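Tyrosine specific protein phosphatase, putative (Trypanosoma brucei, PDB 3M4U) dephosphorylates the nucleolar protein NOPP44/46 as a protein tyrosine phosphatase and acts as a switch in the trypanosome life cycle. Local coordinates at residues F7-A10 and Q11-T14; Q279-V282 and I283-V287. All blocks are in the same frame, centred on the assembly; numbering follows the deposited sequence.

The two local contacts come in series along the chain and meet in space, their centres about 13 Å apart and on the same side of the chain's centre. Interaction 1 (7-14) is a turn near the start of the chain, leading into helix 14-31; interaction 2 (279-287) is two successive segments of helix 277-290, near the chain's end. Phe7 and Met9 of the turn rest on Tyr284 of the helix, with Met9 CE 3.3 Å from Tyr284 CE1, and Phe7 also reaches Val287. Helix 14-31 lines the same helix, with Glu24 receiving both tyrosine hydroxyls of interaction 2. The N-terminal segment is thus packed against helix 277-290, late in the chain.

Interaction 1 of 2, residues F7-A10 and Q11-T14; sequences FPMA and QLST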
loop_
_atom_site.group_PDB
_atom_site.type_symbol
_atom_site.label_atom_id
_atom_site.label_comp_id
_atom_site.label_asym_id
_atom_site.label_seq_id
_atom_site.Cartn_x
_atom_site.Cartn_y
_atom_site.Cartn_z
ATOM N N PHE A 7 14.213 13.367 -19.350
ATOM C CA PHE A 7 13.380 13.699 -18.201
ATOM C C PHE A 7 13.493 15.190 -17.877
ATOM O O PHE A 7 14.274 15.597 -17.023
ATOM C CB PHE A 7 13.717 12.806 -16.998
ATOM C CG PHE A 7 12.598 12.702 -15.996
ATOM C CD1 PHE A 7 11.389 12.140 -16.350
ATOM C CD2 PHE A 7 12.753 13.180 -14.707
ATOM C CE1 PHE A 7 10.361 12.059 -15.445
ATOM C CE2 PHE A 7 11.724 13.088 -13.794
ATOM C CZ PHE A 7 10.530 12.532 -14.166
ATOM N N PRO A 8 12.705 16.005 -18.589
ATOM C CA PRO A 8 12.696 17.472 -18.530
ATOM C C PRO A 8 12.540 18.029 -17.121
ATOM O O PRO A 8 12.962 19.159 -16.867
ATOM C CB PRO A 8 11.483 17.841 -19.394
ATOM C CG PRO A 8 11.413 16.727 -20.401
ATOM C CD PRO A 8 11.772 15.495 -19.608
ATOM N N MET A 9 11.948 17.248 -16.218
ATOM C CA MET A 9 11.803 17.685 -14.833
ATOM C C MET A 9 13.168 17.890 -14.168
ATOM O O MET A 9 13.303 18.692 -13.252
ATOM C CB MET A 9 10.969 16.686 -14.020
ATOM C CG MET A 9 10.988 16.929 -12.513
ATOM S SD MET A 9 9.889 18.275 -11.993
ATOM C CE MET A 9 8.311 17.437 -12.095
ATOM N N ALA A 10 14.177 17.160 -14.620
ATOM C CA ALA A 10 15.480 17.242 -13.985
ATOM C C ALA A 10 16.175 18.558 -14.353
ATOM O O ALA A 10 17.017 19.061 -13.597
ATOM C CB ALA A 10 16.336 16.041 -14.367
ATOM N N GLN A 11 15.812 19.124 -15.506
ATOM C CA GLN A 11 16.407 20.389 -15.954
ATOM C C GLN A 11 15.722 21.618 -15.347
ATOM O O GLN A 11 16.275 22.720 -15.379
ATOM C CB GLN A 11 16.382 20.517 -17.483
ATOM C CG GLN A 11 16.252 19.221 -18.246
ATOM C CD GLN A 11 17.391 18.288 -17.969
ATOM O OE1 GLN A 11 18.416 18.692 -17.417
ATOM N NE2 GLN A 11 17.224 17.023 -18.344
ATOM N N LEU A 12 14.511 21.436 -14.825
ATOM C CA LEU A 12 13.782 22.534 -14.190
ATOM C C LEU A 12 14.521 23.010 -12.934
ATOM O O LEU A 12 15.207 22.222 -12.264
ATOM C CB LEU A 12 12.346 22.110 -13.826
ATOM C CG LEU A 12 11.130 22.426 -14.715
ATOM C CD1 LEU A 12 11.469 23.125 -16.037
ATOM C CD2 LEU A 12 10.328 21.165 -14.974
ATOM N N SER A 13 14.388 24.299 -12.623
ATOM C CA SER A 13 14.960 24.837 -11.402
ATOM C C SER A 13 14.146 24.278 -10.249
ATOM O O SER A 13 12.961 23.974 -10.409
ATOM C CB SER A 13 14.878 26.354 -11.390
ATOM O OG SER A 13 13.546 26.770 -11.124
ATOM N N THR A 14 14.773 24.137 -9.086
ATOM C CA THR A 14 14.053 23.605 -7.939
ATOM C C THR A 14 12.680 24.266 -7.761
ATOM O O THR A 14 11.666 23.571 -7.666
ATOM C CB THR A 14 14.878 23.683 -6.656
ATOM O OG1 THR A 14 16.002 22.804 -6.780
ATOM C CG2 THR A 14 14.040 23.246 -5.473
#
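Pro8 and Met9 meet Gln11 and Leu12 in a turn with helical backbone angles, a local contact in the N-terminal loop just before helix 14-31. Pro8 O is its polar centre. It accepts Gln11 N at 3.2 Å, the donor standing well above the carbonyl plane, and Leu12 N at 3.4 Å in a weak bond. Leu12 N makes a second weak bond to Met9 O, which also takes a hydrogen bond from Gln17 NE2 of the helix. One residue earlier, Ala10 N binds Phe7 O at 2.9 Å, with the same three-residue spacing as Gln11 N to Pro8 O. The side chain of Gln11 bends back over the turn, placing its CG 3.6 Å from Pro8 O and its NE2 3.5 Å from Phe7 O.

The apolar side of the turn is made by Met9 and Leu12, whose side chains cross at about a right angle with Met9 SD 4.2 Å from Leu12 CD2. Leu12 CD2 also lies 3.8 Å from Met9 CA. With CG anti to the backbone N (chi1 169°) and two further bends, Met9 carries its end to Arg20 and Met21 of helix 14-31. Beyond Leu12, Ser13 OG accepts Ala16 N as the N-cap of that helix.

Leu12 N divides its hydrogen between two weak acceptors, implying a loose hold there; Phe7 and Met9 also pack on Tyr284 of helix 277-290.

Interaction 2 of 2, residues Q279-V282 and I283-V287; sequences QYAV and IYMTV
Tyr280 and Tyr284, one helical turn apart, form an edge-to-face aromatic pair on helix 277-290 of the protein tyrosine phosphatase domain. The ring centres are 5.4 Å apart and the planes nearly perpendicular, at 84°. Tyr284 turns its CD2-CE2 edge to one face of Tyr280, towards the rim, and Tyr280 CE2 meets Tyr284 CE2 at 3.6 Å. Tyr280 has CG anti to its own N (chi1 -172°), which swings the ring along the helix towards residue 284. The two side chains run side by side in the same direction, and both hydroxyls hydrogen-bond Glu24 OE1, which holds their ends together. The pair and Glu24 thereby join helix 277-290 to helix 14-31, while Tyr280 also meets Phe25 and helix 258-269.

A second apolar contact joins Ala281 CB and Met285 CE at 4.2 Å. The Met285 chain is extended, and its CG passes 3.2 Å from Ala281 O.

The backbone bonds vary along the helix. Ile283 N and Tyr284 N donate to Gln279 O and Tyr280 O in long, weak bonds, whereas Met285 N reaches Ala281 O at 2.8 Å, nearly in line with the carbonyl.

Side-chain polarity enters at Gln279, whose NE2 bonds Gly201 O and whose OE1 takes Gln275 N. The Gln279 side chain lies about 5 Å from a bound phosphate ion, probably from the crystallisation liquor though it may mark a pocket. At Thr286, Val282 O is gripped twice, by Thr286 N at 2.9 Å and, from above the carbonyl plane, by Thr286 OG1 at 2.8 Å.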
loop_
_atom_site.group_PDB
_atom_site.type_symbol
_atom_site.label_atom_id
_atom_site.label_comp_id
_atom_site.label_asym_id
_atom_site.label_seq_id
_atom_site.Cartn_x
_atom_site.Cartn_y
_atom_site.Cartn_z
ATOM N N GLN A 279 3.804 13.622 -0.789
ATOM C CA GLN A 279 3.916 12.219 -1.141
ATOM C C GLN A 279 4.170 12.088 -2.630
ATOM O O GLN A 279 4.995 11.286 -3.059
ATOM C CB GLN A 279 2.661 11.453 -0.695
ATOM C CG GLN A 279 2.518 11.419 0.816
ATOM C CD GLN A 279 1.245 10.742 1.298
ATOM O OE1 GLN A 279 0.247 10.681 0.578
ATOM N NE2 GLN A 279 1.272 10.249 2.533
ATOM N N TYR A 280 3.452 12.886 -3.409
ATOM C CA TYR A 280 3.626 12.950 -4.850
ATOM C C TYR A 280 5.078 13.240 -5.141
ATOM O O TYR A 280 5.680 12.624 -6.016
ATOM C CB TYR A 280 2.746 14.063 -5.432
ATOM C CG TYR A 280 2.687 14.122 -6.954
ATOM C CD1 TYR A 280 2.370 12.988 -7.700
ATOM C CD2 TYR A 280 2.923 15.319 -7.643
ATOM C CE1 TYR A 280 2.305 13.029 -9.077
ATOM C CE2 TYR A 280 2.854 15.370 -9.034
ATOM C CZ TYR A 280 2.546 14.217 -9.744
ATOM O OH TYR A 280 2.470 14.233 -11.118
ATOM N N ALA A 281 5.643 14.174 -4.385
ATOM C CA ALA A 281 7.040 14.565 -4.542
ATOM C C ALA A 281 8.010 13.396 -4.339
ATOM O O ALA A 281 8.984 13.246 -5.084
ATOM C CB ALA A 281 7.370 15.695 -3.596
ATOM N N VAL A 282 7.745 12.574 -3.327
ATOM C CA VAL A 282 8.567 11.394 -3.068
ATOM C C VAL A 282 8.756 10.548 -4.335
ATOM O O VAL A 282 9.872 10.127 -4.657
ATOM C CB VAL A 282 7.960 10.551 -1.916
ATOM C CG1 VAL A 282 8.491 9.117 -1.913
ATOM C CG2 VAL A 282 8.223 11.230 -0.593
ATOM N N ILE A 283 7.668 10.325 -5.067
ATOM C CA ILE A 283 7.737 9.537 -6.302
ATOM C C ILE A 283 8.682 10.172 -7.329
ATOM O O ILE A 283 9.499 9.475 -7.942
ATOM C CB ILE A 283 6.334 9.308 -6.923
ATOM C CG1 ILE A 283 5.376 8.773 -5.861
ATOM C CG2 ILE A 283 6.398 8.316 -8.075
ATOM C CD1 ILE A 283 3.964 8.654 -6.349
ATOM N N TYR A 284 8.575 11.488 -7.509
ATOM C CA TYR A 284 9.470 12.200 -8.423
ATOM C C TYR A 284 10.898 12.095 -7.951
ATOM O O TYR A 284 11.813 11.920 -8.746
ATOM C CB TYR A 284 9.100 13.681 -8.532
ATOM C CG TYR A 284 8.219 14.021 -9.704
ATOM C CD1 TYR A 284 8.685 13.891 -11.009
ATOM C CD2 TYR A 284 6.913 14.466 -9.509
ATOM C CE1 TYR A 284 7.865 14.196 -12.103
ATOM C CE2 TYR A 284 6.094 14.783 -10.587
ATOM C CZ TYR A 284 6.581 14.655 -11.882
ATOM O OH TYR A 284 5.773 14.968 -12.956
ATOM N N MET A 285 11.080 12.194 -6.641
ATOM C CA MET A 285 12.405 12.205 -6.068
ATOM C C MET A 285 13.045 10.835 -6.154
ATOM O O MET A 285 14.262 10.714 -6.108
ATOM C CB MET A 285 12.352 12.653 -4.620
ATOM C CG MET A 285 12.024 14.114 -4.409
ATOM S SD MET A 285 12.014 14.429 -2.626
ATOM C CE MET A 285 11.468 16.139 -2.578
ATOM N N THR A 286 12.220 9.800 -6.255
ATOM C CA THR A 286 12.727 8.450 -6.372
ATOM C C THR A 286 13.264 8.312 -7.777
ATOM O O THR A 286 14.351 7.783 -7.987
ATOM C CB THR A 286 11.612 7.409 -6.151
ATOM O OG1 THR A 286 11.032 7.606 -4.859
ATOM C CG2 THR A 286 12.183 5.988 -6.234
ATOM N N VAL A 287 12.484 8.803 -8.737
ATOM C CA VAL A 287 12.885 8.866 -10.148
ATOM C C VAL A 287 14.156 9.688 -10.394
ATOM O O VAL A 287 15.127 9.184 -10.971
ATOM C CB VAL A 287 11.770 9.480 -11.000
ATOM C CG1 VAL A 287 12.248 9.695 -12.441
ATOM C CG2 VAL A 287 10.525 8.599 -10.939
#